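Local coordinates for laccase (Botrytis aclada, PDB 3SQR), which couples the one-electron oxidation of phenolic substrates to the four-electron reduction of dioxygen to water, and probably serves in lignin degradation and detoxification, at residues D273-F278 against T302-I307; G331-T336 against G366-E371; V390-S395 against T405-S410; Y434-L439 against A537-E542. All coordinates share one frame; numbering follows the deposited sequence. Where two conformers were deposited one is given.

Interaction 1 (D273-F278 against T302-I307)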
loop_
_atom_site.group_PDB
_atom_site.type_symbol
_atom_site.label_atom_id
_atom_site.label_comp_id
_atom_site.label_asym_id
_atom_site.label_seq_id
_atom_site.Cartn_x
_atom_site.Cartn_y
_atom_site.Cartn_z
ATOM N N ASP A 273 3.559 3.882 -10.189
ATOM C CA ASP A 273 4.937 4.391 -10.022
ATOM C C ASP A 273 4.908 5.866 -9.870
ATOM O O ASP A 273 5.225 6.607 -10.797
ATOM C CB ASP A 273 5.784 4.003 -11.212
ATOM C CG ASP A 273 7.296 4.181 -10.953
ATOM O OD1 ASP A 273 7.667 4.809 -9.959
ATOM O OD2 ASP A 273 8.095 3.657 -11.746
ATOM N N SER A 274 4.527 6.307 -8.670
ATOM C CA SER A 274 4.248 7.700 -8.373
ATOM C C SER A 274 4.784 8.013 -7.031
ATOM O O SER A 274 4.600 7.215 -6.112
ATOM C CB SER A 274 2.724 7.984 -8.383
ATOM O OG SER A 274 2.066 6.984 -7.612
ATOM N N HIS A 275 5.268 9.230 -6.866
ATOM C CA HIS A 275 5.668 9.747 -5.563
ATOM C C HIS A 275 4.984 11.072 -5.404
ATOM O O HIS A 275 4.941 11.877 -6.359
ATOM C CB HIS A 275 7.180 9.957 -5.438
ATOM C CG HIS A 275 7.640 10.135 -4.034
ATOM N ND1 HIS A 275 7.566 11.341 -3.372
ATOM C CD2 HIS A 275 8.131 9.239 -3.141
ATOM C CE1 HIS A 275 8.004 11.176 -2.128
ATOM N NE2 HIS A 275 8.392 9.928 -1.979
ATOM N N PHE A 276 4.495 11.298 -4.213
ATOM C CA PHE A 276 3.749 12.515 -3.915
ATOM C C PHE A 276 4.358 13.244 -2.753
ATOM O O PHE A 276 4.998 12.683 -1.895
ATOM C CB PHE A 276 2.225 12.275 -3.711
ATOM C CG PHE A 276 1.535 11.734 -4.930
ATOM C CD1 PHE A 276 1.170 12.560 -5.978
ATOM C CD2 PHE A 276 1.293 10.378 -5.040
ATOM C CE1 PHE A 276 0.561 12.081 -7.093
ATOM C CE2 PHE A 276 0.685 9.875 -6.152
ATOM C CZ PHE A 276 0.333 10.744 -7.211
ATOM N N GLU A 277 4.115 14.547 -2.736
ATOM C CA GLU A 277 4.461 15.416 -1.626
ATOM C C GLU A 277 3.263 16.318 -1.348
ATOM O O GLU A 277 3.198 17.511 -1.709
ATOM C CB GLU A 277 5.770 16.190 -1.901
ATOM C CG GLU A 277 6.293 16.825 -0.623
ATOM C CD GLU A 277 7.536 17.676 -0.816
ATOM O OE1 GLU A 277 8.222 17.416 -1.829
ATOM O OE2 GLU A 277 7.773 18.592 0.090
ATOM N N PHE A 278 2.258 15.725 -0.721
ATOM C CA PHE A 278 0.968 16.301 -0.620
ATOM C C PHE A 278 0.996 17.614 0.169
ATOM O O PHE A 278 1.648 17.689 1.229
ATOM C CB PHE A 278 0.027 15.281 0.076
ATOM C CG PHE A 278 -1.361 15.741 0.212
ATOM C CD1 PHE A 278 -2.282 15.585 -0.798
ATOM C CD2 PHE A 278 -1.784 16.362 1.387
ATOM C CE1 PHE A 278 -3.577 16.029 -0.645
ATOM C CE2 PHE A 278 -3.132 16.775 1.554
ATOM C CZ PHE A 278 -4.000 16.625 0.530
ATOM N N THR A 302 4.062 20.164 3.845
ATOM C CA THR A 302 3.996 19.203 2.740
ATOM C C THR A 302 4.284 17.833 3.315
ATOM O O THR A 302 4.851 17.717 4.395
ATOM C CB THR A 302 4.925 19.509 1.587
ATOM O OG1 THR A 302 6.233 19.078 1.898
ATOM C CG2 THR A 302 4.940 20.998 1.233
ATOM N N LEU A 303 3.907 16.787 2.594
ATOM C CA LEU A 303 3.973 15.433 3.199
ATOM C C LEU A 303 4.382 14.445 2.097
ATOM O O LEU A 303 3.606 14.206 1.120
ATOM C CB LEU A 303 2.601 15.117 3.752
ATOM C CG LEU A 303 2.355 13.802 4.497
ATOM C CD1 LEU A 303 3.446 13.525 5.499
ATOM C CD2 LEU A 303 0.986 13.780 5.141
ATOM N N LEU A 304 5.597 13.921 2.241
ATOM C CA LEU A 304 6.199 13.010 1.305
ATOM C C LEU A 304 5.500 11.671 1.493
ATOM O O LEU A 304 5.373 11.221 2.621
ATOM C CB LEU A 304 7.688 12.866 1.529
ATOM C CG LEU A 304 8.533 14.124 1.219
ATOM C CD1 LEU A 304 9.914 14.023 1.923
ATOM C CD2 LEU A 304 8.679 14.247 -0.269
ATOM N N ILE A 305 5.042 11.069 0.406
ATOM C CA ILE A 305 4.283 9.820 0.538
ATOM C C ILE A 305 4.691 8.904 -0.558
ATOM O O ILE A 305 4.502 9.179 -1.777
ATOM C CB ILE A 305 2.739 9.972 0.480
ATOM C CG1 ILE A 305 2.210 11.130 1.319
ATOM C CG2 ILE A 305 2.051 8.616 0.878
ATOM C CD1 ILE A 305 0.708 11.379 1.151
ATOM N N GLY A 306 5.343 7.824 -0.171
ATOM C CA GLY A 306 5.617 6.742 -1.099
ATOM C C GLY A 306 4.498 5.738 -1.349
ATOM O O GLY A 306 3.501 5.751 -0.696
ATOM N N ILE A 307 4.649 4.922 -2.380
ATOM C CA ILE A 307 3.577 4.057 -2.815
ATOM C C ILE A 307 3.206 3.068 -1.726
ATOM O O ILE A 307 4.053 2.371 -1.193
ATOM C CB ILE A 307 3.878 3.275 -4.090
ATOM C CG1 ILE A 307 4.197 4.224 -5.249
ATOM C CG2 ILE A 307 2.614 2.425 -4.466
ATOM C CD1 ILE A 307 4.750 3.502 -6.445
#
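D273 meets I307 through its backbone: the CD1 methyl of I307 lies 3.7 Å from D273 CA, while the bond from CA to CB of D273 points away from the partner segment. At S274 the carbonyl oxygen does the touching, 3.1 Å from CG1 of I307, and it is also a hydrogen-bond acceptor for N269. H275 then swings its ring across the partner strand. With CG anti to the backbone N (chi1 -165°), the imidazole takes the carbonyl oxygen of I305 over the centre of one face, 3.8 Å above the plane, and CD2 of L304 near its edge at CE1.

F276 pairs with I305 as an antiparallel hydrogen-bonded pair, F276 N giving to I305 O and I305 N to F276 O, the latter at 2.8 Å. These are strands 276-280 and 303-305 of a five-stranded sheet in the cupredoxin-like second domain of this multicopper oxidase, with 303-305 outermost. The rings of F276 and F278 and the side chains of L303 and I305 all leave on one face, toward L202 and L267 of the domain's other sheet.

E277 turns to the other face, beside L304, whose CD2 packs 3.5 Å from E277 CG. T302 OG1 donates to E277 OE2 over 2.4 Å, a very short and therefore doubtful length, and OE2 also forms a salt bridge with R365. F278 closes the pairing with L303: F278 N reaches L303 O at 2.7 Å, and the return bond from L303 N to F278 O is weak, its angle at hydrogen only 122°.

Interaction 2 (G331-T336 against G366-E371)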
loop_
_atom_site.group_PDB
_atom_site.type_symbol
_atom_site.label_atom_id
_atom_site.label_comp_id
_atom_site.label_asym_id
_atom_site.label_seq_id
_atom_site.Cartn_x
_atom_site.Cartn_y
_atom_site.Cartn_z
ATOM N N GLY A 331 6.405 13.805 -7.727
ATOM C CA GLY A 331 7.878 13.772 -7.765
ATOM C C GLY A 331 8.455 13.496 -9.147
ATOM O O GLY A 331 8.664 12.361 -9.519
ATOM N N THR A 332 8.744 14.546 -9.904
ATOM C CA THR A 332 9.218 14.334 -11.291
ATOM C C THR A 332 10.615 13.700 -11.324
ATOM O O THR A 332 10.933 12.960 -12.243
ATOM C CB THR A 332 9.262 15.667 -12.047
ATOM O OG1 THR A 332 9.943 16.638 -11.263
ATOM C CG2 THR A 332 7.820 16.163 -12.320
ATOM N N THR A 333 11.412 13.927 -10.299
ATOM C CA THR A 333 12.708 13.236 -10.208
ATOM C C THR A 333 12.589 11.746 -9.853
ATOM O O THR A 333 13.510 10.973 -10.084
ATOM C CB THR A 333 13.662 13.889 -9.218
ATOM O OG1 THR A 333 13.061 13.929 -7.946
ATOM C CG2 THR A 333 13.998 15.337 -9.612
ATOM N N CYS A 334 11.401 11.332 -9.392
ATOM C CA CYS A 334 11.197 9.956 -8.950
ATOM C C CYS A 334 10.715 9.068 -10.096
ATOM O O CYS A 334 11.105 7.896 -10.240
ATOM C CB CYS A 334 10.215 9.959 -7.746
ATOM S SG CYS A 334 10.374 11.232 -6.556
ATOM N N SER A 335 9.780 9.608 -10.877
ATOM C CA SER A 335 9.322 8.969 -12.055
ATOM C C SER A 335 8.599 10.018 -12.944
ATOM O O SER A 335 8.228 11.104 -12.496
ATOM C CB SER A 335 8.386 7.820 -11.724
ATOM O OG SER A 335 7.170 8.356 -11.121
ATOM N N THR A 336 8.428 9.652 -14.198
ATOM C CA THR A 336 7.843 10.548 -15.198
ATOM C C THR A 336 6.308 10.423 -15.234
ATOM O O THR A 336 5.749 9.359 -14.946
ATOM C CB THR A 336 8.320 10.214 -16.597
ATOM O OG1 THR A 336 8.072 8.839 -16.871
ATOM C CG2 THR A 336 9.878 10.499 -16.742
ATOM N N GLY A 366 10.733 18.326 -3.000
ATOM C CA GLY A 366 10.950 17.853 -4.344
ATOM C C GLY A 366 11.799 16.602 -4.417
ATOM O O GLY A 366 12.302 16.228 -5.480
ATOM N N THR A 367 11.913 15.910 -3.278
ATOM C CA THR A 367 12.639 14.660 -3.233
ATOM C C THR A 367 11.738 13.440 -3.333
ATOM O O THR A 367 10.506 13.550 -3.371
ATOM C CB THR A 367 13.386 14.556 -1.884
ATOM O OG1 THR A 367 12.404 14.401 -0.847
ATOM C CG2 THR A 367 14.231 15.852 -1.599
ATOM N N CYS A 368 12.377 12.281 -3.367
ATOM C CA CYS A 368 11.672 10.970 -3.381
ATOM C C CYS A 368 11.777 10.294 -2.032
ATOM O O CYS A 368 11.506 9.116 -1.915
ATOM C CB CYS A 368 12.191 10.074 -4.486
ATOM S SG CYS A 368 12.323 10.948 -6.053
ATOM N N GLU A 369 12.167 11.062 -1.033
ATOM C CA GLU A 369 12.315 10.549 0.322
ATOM C C GLU A 369 10.980 10.237 0.955
ATOM O O GLU A 369 9.893 10.688 0.488
ATOM C CB GLU A 369 13.067 11.564 1.192
ATOM C CG GLU A 369 14.402 11.855 0.582
ATOM C CD GLU A 369 15.321 12.630 1.472
ATOM O OE1 GLU A 369 15.042 12.812 2.675
ATOM O OE2 GLU A 369 16.310 13.110 0.905
ATOM N N ASP A 370 11.071 9.542 2.080
ATOM C CA ASP A 370 9.959 9.481 2.985
ATOM C C ASP A 370 10.037 10.715 3.893
ATOM O O ASP A 370 11.049 11.477 3.873
ATOM C CB ASP A 370 9.999 8.238 3.883
ATOM C CG ASP A 370 9.710 6.930 3.134
ATOM O OD1 ASP A 370 9.246 6.949 1.981
ATOM O OD2 ASP A 370 9.855 5.854 3.773
ATOM N N GLU A 371 9.007 10.875 4.722
ATOM C CA GLU A 371 9.086 11.852 5.818
ATOM C C GLU A 371 10.301 11.553 6.674
ATOM O O GLU A 371 10.736 10.407 6.799
ATOM C CB GLU A 371 7.805 11.902 6.647
ATOM C CG GLU A 371 6.671 12.617 5.977
ATOM C CD GLU A 371 6.946 14.080 5.837
ATOM O OE1 GLU A 371 7.069 14.730 6.872
ATOM O OE2 GLU A 371 7.044 14.572 4.697
HETATM O O HOH W 1 10.958 15.694 -7.858
HETATM O O HOH W 2 14.912 13.971 -5.937
#
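C334 and C368 join two irregular loops through a disulfide, SG to SG 2.0 Å, with a torsion of -102° about the sulfur-sulfur bond. The first loop follows strand 323-327 and the second follows strand 344-348, so the bridge ties a loop of the cupredoxin-like second domain to the segment that leads on toward strand 387-398. Both sulfurs stand anti to their own carbonyl carbon, beside the backbone N (chi1 -40° in C334 and -47° in C368), and C334 CB ends 3.8 Å from C368 CB. This is the compact part of the contact. Behind it, G331 begins a tight turn of the first loop, its carbonyl oxygen accepting from both C334 N and S335 N.

The other side is loose and turned to solvent, and water fills in between the loops. T333 and G366 are both exposed, and OG1 of T333 stays 3.6 Å from C368 SG. One water accepts from T333 N and donates to G366 O. A second water lies 2.7 Å from T333 OG1 and makes a weak, longer bond to that same carbonyl. Next to G366, T367 points its CB away from the first loop, and its OG1 accepts a weak hydrogen bond from E369 N at 3.4 Å.

Interaction 3 (V390-S395 against T405-S410). With NAG (2-acetamido-2-deoxy-beta-D-glucopyranose), chain I.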
loop_
_atom_site.group_PDB
_atom_site.type_symbol
_atom_site.label_atom_id
_atom_site.label_comp_id
_atom_site.label_asym_id
_atom_site.label_seq_id
_atom_site.Cartn_x
_atom_site.Cartn_y
_atom_site.Cartn_z
ATOM N N VAL A 390 19.732 -9.982 9.002
ATOM C CA VAL A 390 19.733 -10.603 7.707
ATOM C C VAL A 390 20.010 -9.490 6.723
ATOM O O VAL A 390 19.394 -8.451 6.801
ATOM C CB VAL A 390 18.388 -11.257 7.385
ATOM C CG1 VAL A 390 18.272 -11.587 5.917
ATOM C CG2 VAL A 390 18.180 -12.531 8.260
ATOM N N ASP A 391 20.930 -9.728 5.799
ATOM C CA ASP A 391 21.330 -8.692 4.860
ATOM C C ASP A 391 21.026 -9.190 3.472
ATOM O O ASP A 391 21.341 -10.331 3.094
ATOM C CB ASP A 391 22.838 -8.327 4.979
ATOM C CG ASP A 391 23.298 -7.376 3.830
ATOM O OD1 ASP A 391 23.019 -6.190 3.941
ATOM O OD2 ASP A 391 23.874 -7.840 2.821
ATOM N N GLU A 392 20.388 -8.335 2.682
ATOM C CA GLU A 392 20.122 -8.639 1.313
ATOM C C GLU A 392 20.376 -7.397 0.454
ATOM O O GLU A 392 20.294 -6.271 0.919
ATOM C CB GLU A 392 18.713 -9.184 1.145
ATOM C CG GLU A 392 18.618 -10.637 1.737
ATOM C CD GLU A 392 17.547 -11.422 1.156
ATOM O OE1 GLU A 392 16.412 -10.889 1.035
ATOM O OE2 GLU A 392 17.820 -12.604 0.859
ATOM N N GLN A 393 20.705 -7.676 -0.787
ATOM C CA GLN A 393 21.208 -6.674 -1.707
ATOM C C GLN A 393 20.463 -6.686 -2.995
ATOM O O GLN A 393 20.357 -7.702 -3.688
ATOM C CB GLN A 393 22.706 -6.893 -1.957
ATOM C CG GLN A 393 23.496 -6.941 -0.662
ATOM C CD GLN A 393 24.957 -7.245 -0.905
ATOM O OE1 GLN A 393 25.317 -7.862 -1.893
ATOM N NE2 GLN A 393 25.783 -6.804 -0.025
ATOM N N VAL A 394 19.986 -5.506 -3.349
ATOM C CA VAL A 394 19.249 -5.330 -4.589
ATOM C C VAL A 394 20.195 -4.958 -5.722
ATOM O O VAL A 394 20.978 -4.039 -5.620
ATOM C CB VAL A 394 18.166 -4.274 -4.440
ATOM C CG1 VAL A 394 17.297 -4.182 -5.700
ATOM C CG2 VAL A 394 17.274 -4.632 -3.208
ATOM N N SER A 395 20.025 -5.676 -6.814
ATOM C CA SER A 395 20.687 -5.368 -8.055
ATOM C C SER A 395 19.702 -5.555 -9.212
ATOM O O SER A 395 18.495 -5.693 -8.979
ATOM C CB SER A 395 21.945 -6.240 -8.206
ATOM O OG SER A 395 22.720 -5.731 -9.261
ATOM N N THR A 405 17.013 -8.117 -8.727
ATOM C CA THR A 405 17.423 -9.267 -8.005
ATOM C C THR A 405 17.707 -8.897 -6.570
ATOM O O THR A 405 18.062 -7.788 -6.247
ATOM C CB THR A 405 18.700 -9.905 -8.645
ATOM O OG1 THR A 405 19.728 -8.911 -8.581
ATOM C CG2 THR A 405 18.438 -10.356 -10.122
ATOM N N ILE A 406 17.482 -9.881 -5.715
ATOM C CA ILE A 406 17.798 -9.840 -4.299
ATOM C C ILE A 406 18.762 -10.985 -4.062
ATOM O O ILE A 406 18.422 -12.167 -4.255
ATOM C CB ILE A 406 16.565 -10.119 -3.486
ATOM C CG1 ILE A 406 15.426 -9.207 -3.972
ATOM C CG2 ILE A 406 16.884 -9.887 -1.983
ATOM C CD1 ILE A 406 15.263 -7.991 -3.155
ATOM N N ASN A 407 19.958 -10.622 -3.664
ATOM C CA ASN A 407 21.091 -11.529 -3.640
ATOM C C ASN A 407 21.117 -12.414 -4.838
ATOM O O ASN A 407 21.141 -13.649 -4.748
ATOM C CB ASN A 407 21.046 -12.326 -2.350
ATOM C CG ASN A 407 21.705 -11.604 -1.263
ATOM O OD1 ASN A 407 21.493 -10.421 -1.081
ATOM N ND2 ASN A 407 22.522 -12.310 -0.505
ATOM N N SER A 408 21.100 -11.749 -5.984
ATOM C CA SER A 408 21.228 -12.371 -7.295
ATOM C C SER A 408 20.079 -13.127 -7.805
ATOM O O SER A 408 20.167 -13.635 -8.910
ATOM C CB SER A 408 22.537 -13.191 -7.407
ATOM O OG SER A 408 23.563 -12.505 -6.682
ATOM N N SER A 409 18.931 -13.134 -7.109
ATOM C CA SER A 409 17.796 -13.908 -7.561
ATOM C C SER A 409 16.569 -12.992 -7.731
ATOM O O SER A 409 16.208 -12.259 -6.838
ATOM C CB SER A 409 17.466 -15.016 -6.551
ATOM O OG SER A 409 16.282 -15.668 -6.906
ATOM N N SER A 410 15.921 -13.072 -8.858
ATOM C CA SER A 410 14.665 -12.318 -9.062
ATOM C C SER A 410 13.470 -13.183 -8.707
ATOM O O SER A 410 13.364 -14.334 -9.146
ATOM C CB SER A 410 14.585 -11.881 -10.509
ATOM O OG SER A 410 13.542 -10.961 -10.731
HETATM C C1 NAG I . 23.264 -11.696 0.555
HETATM C C2 NAG I . 23.362 -12.505 1.842
HETATM C C3 NAG I . 24.293 -11.785 2.806
HETATM C C4 NAG I . 25.632 -11.509 2.151
HETATM C C5 NAG I . 25.380 -10.644 0.916
HETATM C C6 NAG I . 26.693 -10.266 0.207
HETATM C C7 NAG I . 21.445 -13.911 2.535
HETATM C C8 NAG I . 20.134 -14.020 3.277
HETATM N N2 NAG I . 22.063 -12.741 2.519
HETATM O O3 NAG I . 24.445 -12.634 3.909
HETATM O O4 NAG I . 26.434 -10.779 3.055
HETATM O O5 NAG I . 24.579 -11.441 0.056
HETATM O O6 NAG I . 27.315 -11.477 -0.166
HETATM O O7 NAG I . 21.885 -14.909 1.972
HETATM O O HOH W 3 21.047 -8.878 -6.158
#
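N407 carries an N-linked sugar, its ND2 bonded to C1 of an N-acetylglucosamine, while the other branch of the same amide stands in for a backbone carbonyl in strand pairing. OD1 of N407 accepts from Q393 N at 2.9 Å, the donor nearly along the C=O axis (174°), and N407 N gives back to Q393 O. Backbone angles of 40° and 55° put N407 at the first corner of a type I' turn from I406 to S409, where the chain leaves the strand.

The sugar folds back over the opposite strand. Its acetamido N2 donates to D391 O at 2.6 Å, and C6 comes 3.5 Å from the OE1 atom of Q393. The acetamide methyl C8 approaches OE2 of E392. Two protein-sugar links, one covalent and one polar, thus restrain the first residue of the glycan against the strand.

Deeper in, in one of two I406 conformers, E392 crosses I406 at about a right angle, OE1 lying 3.2 Å from CG2 of I406, although the polar partner of that oxygen is Y451 OH. In the same conformer V394 and I406 run side by side on the buried face. Beyond them S395 and T405 bond mutually through their backbones, each bond 2.9 Å between N and O. A water that donates to Q393 O and accepts from S408 N also touches T405 OG1, bridging strand and turn.

Strands 387-398 and 402-406 form the antiparallel beta hairpin at the edge of a six-stranded sheet in the third cupredoxin-like domain, and V394 lies about 5 Å, side chain to side chain, from H463 of the type 1 copper site.

Interaction 4 (Y434-L439 against A537-E542); sequences YNVVAL and AMQFVE
V437 CB and L439 CD1 approach the F540 ring obliquely, both nearest to its CD1, while the CE methyl of M538, from the ring's own strand, covers one face, 3.5 Å above the plane and offset toward the rim. Y451 and F514 add edge-to-face ring contacts from outside the two segments. M538 reaches its place by a doubly bent chain that starts with CG between the backbone N and the carbonyl carbon (chi1 50°), and its CE presses on V437 CG2 at 3.2 Å, tighter than ordinary van der Waals contact. The other flat pair is Y434 and Q539, which lie side by side with ring and amide planes only 8° apart. NE2 of Q539 donates to Y434 O at 2.8 Å, in the carbonyl plane and on a lone pair, and OE1 of Q539 is held by T419.

N435 also uses its amide: ND2 gives a straight bond of 2.9 Å to A537 O, and OD1 has S409 OG as its partner. From here the backbones run parallel. Q539 N bonds to N435 O, V437 N to Q539 O at 2.8 Å, V541 N to V437 O, and L439 N to V541 O. On the face of V436 and V541, CG1 of V436 and CG2 of V541 meet at 3.4 Å, again close.

Strand 436-439 is the outermost strand of a five-stranded sheet in the third cupredoxin-like domain, and 537-542 pairs on its other edge with the antiparallel strand 520-526. Helix 419-424 covers the V541 side through T419 and I423, whereas L439 and M538 pack on V449 and Y451 of strand 448-455.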
loop_
_atom_site.group_PDB
_atom_site.type_symbol
_atom_site.label_atom_id
_atom_site.label_comp_id
_atom_site.label_asym_id
_atom_site.label_seq_id
_atom_site.Cartn_x
_atom_site.Cartn_y
_atom_site.Cartn_z
ATOM N N TYR A 434 11.917 -18.261 -5.278
ATOM C CA TYR A 434 10.941 -17.838 -4.312
ATOM C C TYR A 434 11.584 -16.861 -3.331
ATOM O O TYR A 434 10.861 -16.270 -2.499
ATOM C CB TYR A 434 10.319 -19.076 -3.605
ATOM C CG TYR A 434 9.110 -19.617 -4.299
ATOM C CD1 TYR A 434 9.095 -19.798 -5.674
ATOM C CD2 TYR A 434 7.931 -19.936 -3.601
ATOM C CE1 TYR A 434 8.042 -20.264 -6.286
ATOM C CE2 TYR A 434 6.847 -20.376 -4.239
ATOM C CZ TYR A 434 6.908 -20.578 -5.610
ATOM O OH TYR A 434 5.823 -21.070 -6.349
ATOM N N ASN A 435 12.923 -16.684 -3.375
ATOM C CA ASN A 435 13.630 -15.761 -2.502
ATOM C C ASN A 435 13.252 -15.874 -1.014
ATOM O O ASN A 435 13.089 -14.864 -0.278
ATOM C CB ASN A 435 13.473 -14.345 -3.028
ATOM C CG ASN A 435 14.201 -14.135 -4.307
ATOM O OD1 ASN A 435 14.857 -15.057 -4.814
ATOM N ND2 ASN A 435 14.129 -12.926 -4.841
ATOM N N VAL A 436 13.212 -17.113 -0.515
ATOM C CA VAL A 436 12.787 -17.358 0.862
ATOM C C VAL A 436 13.917 -17.077 1.823
ATOM O O VAL A 436 15.024 -17.583 1.679
ATOM C CB VAL A 436 12.206 -18.784 1.112
ATOM C CG1 VAL A 436 12.011 -19.025 2.604
ATOM C CG2 VAL A 436 10.928 -18.954 0.362
ATOM N N VAL A 437 13.644 -16.282 2.831
ATOM C CA VAL A 437 14.502 -16.225 3.988
ATOM C C VAL A 437 13.726 -16.902 5.110
ATOM O O VAL A 437 12.609 -16.482 5.471
ATOM C CB VAL A 437 14.798 -14.810 4.411
ATOM C CG1 VAL A 437 15.503 -14.768 5.752
ATOM C CG2 VAL A 437 15.575 -14.052 3.330
ATOM N N ALA A 438 14.335 -17.918 5.708
ATOM C CA ALA A 438 13.708 -18.615 6.829
ATOM C C ALA A 438 14.008 -17.874 8.114
ATOM O O ALA A 438 15.147 -17.494 8.365
ATOM C CB ALA A 438 14.219 -20.126 6.935
ATOM N N LEU A 439 12.993 -17.634 8.912
ATOM C CA LEU A 439 13.161 -17.002 10.200
ATOM C C LEU A 439 12.698 -18.003 11.251
ATOM O O LEU A 439 11.621 -18.594 11.155
ATOM C CB LEU A 439 12.340 -15.722 10.334
ATOM C CG LEU A 439 12.596 -14.614 9.311
ATOM C CD1 LEU A 439 11.603 -13.463 9.563
ATOM C CD2 LEU A 439 13.987 -14.112 9.362
ATOM N N ALA A 537 11.610 -8.436 -4.798
ATOM C CA ALA A 537 10.818 -9.030 -3.775
ATOM C C ALA A 537 11.536 -10.215 -3.181
ATOM O O ALA A 537 12.304 -10.876 -3.858
ATOM C CB ALA A 537 9.454 -9.474 -4.379
ATOM N N MET A 538 11.207 -10.512 -1.924
ATOM C CA MET A 538 11.584 -11.728 -1.302
ATOM C C MET A 538 10.473 -12.098 -0.310
ATOM O O MET A 538 9.418 -11.472 -0.300
ATOM C CB MET A 538 12.945 -11.612 -0.660
ATOM C CG MET A 538 13.079 -10.407 0.231
ATOM S SD MET A 538 12.242 -10.618 1.708
ATOM C CE MET A 538 13.258 -11.951 2.462
ATOM N N GLN A 539 10.647 -13.163 0.426
ATOM C CA GLN A 539 9.651 -13.523 1.399
ATOM C C GLN A 539 10.280 -14.213 2.576
ATOM O O GLN A 539 11.286 -14.877 2.445
ATOM C CB GLN A 539 8.536 -14.372 0.772
ATOM C CG GLN A 539 8.970 -15.760 0.318
ATOM C CD GLN A 539 7.890 -16.467 -0.467
ATOM O OE1 GLN A 539 6.845 -16.833 0.058
ATOM N NE2 GLN A 539 8.161 -16.674 -1.746
ATOM N N PHE A 540 9.670 -13.989 3.743
ATOM C CA PHE A 540 10.101 -14.599 4.973
ATOM C C PHE A 540 9.194 -15.761 5.272
ATOM O O PHE A 540 7.983 -15.611 5.316
ATOM C CB PHE A 540 10.059 -13.594 6.121
ATOM C CG PHE A 540 10.940 -12.425 5.902
ATOM C CD1 PHE A 540 12.293 -12.490 6.183
ATOM C CD2 PHE A 540 10.428 -11.231 5.380
ATOM C CE1 PHE A 540 13.111 -11.454 5.975
ATOM C CE2 PHE A 540 11.270 -10.105 5.170
ATOM C CZ PHE A 540 12.595 -10.209 5.455
ATOM N N VAL A 541 9.789 -16.951 5.443
ATOM C CA VAL A 541 9.024 -18.082 5.909
ATOM C C VAL A 541 9.409 -18.106 7.349
ATOM O O VAL A 541 10.565 -18.425 7.744
ATOM C CB VAL A 541 9.295 -19.376 5.145
ATOM C CG1 VAL A 541 8.668 -20.596 5.929
ATOM C CG2 VAL A 541 8.759 -19.267 3.653
ATOM N N GLU A 542 8.477 -17.605 8.139
ATOM C CA GLU A 542 8.626 -17.368 9.532
ATOM C C GLU A 542 8.010 -18.476 10.394
ATOM O O GLU A 542 6.803 -18.724 10.364
ATOM C CB GLU A 542 7.913 -16.019 9.901
ATOM C CG GLU A 542 8.014 -15.646 11.363
ATOM C CD GLU A 542 7.385 -14.315 11.636
ATOM O OE1 GLU A 542 7.145 -13.608 10.644
ATOM O OE2 GLU A 542 7.006 -14.073 12.766
#

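The four contacts follow one another along the chain and fall into two groups. Interactions 1 and 2, with centres 7 Å apart, meet directly: H275 O receives G331 N and D273 O receives S335 OG, so the disulfide-linked loops lie against the strand pair of the second domain. Interactions 3 and 4, 12 Å apart between centres, belong to the two different sheets of the third domain and touch where S409 OG bonds N435 OD1 and E392 packs on M538. The groups lie 24 to 29 Å apart, centre to centre. Each has members near copper ligands, I307 by H527 and V394 by H463, so both domains contribute surroundings to the copper sites.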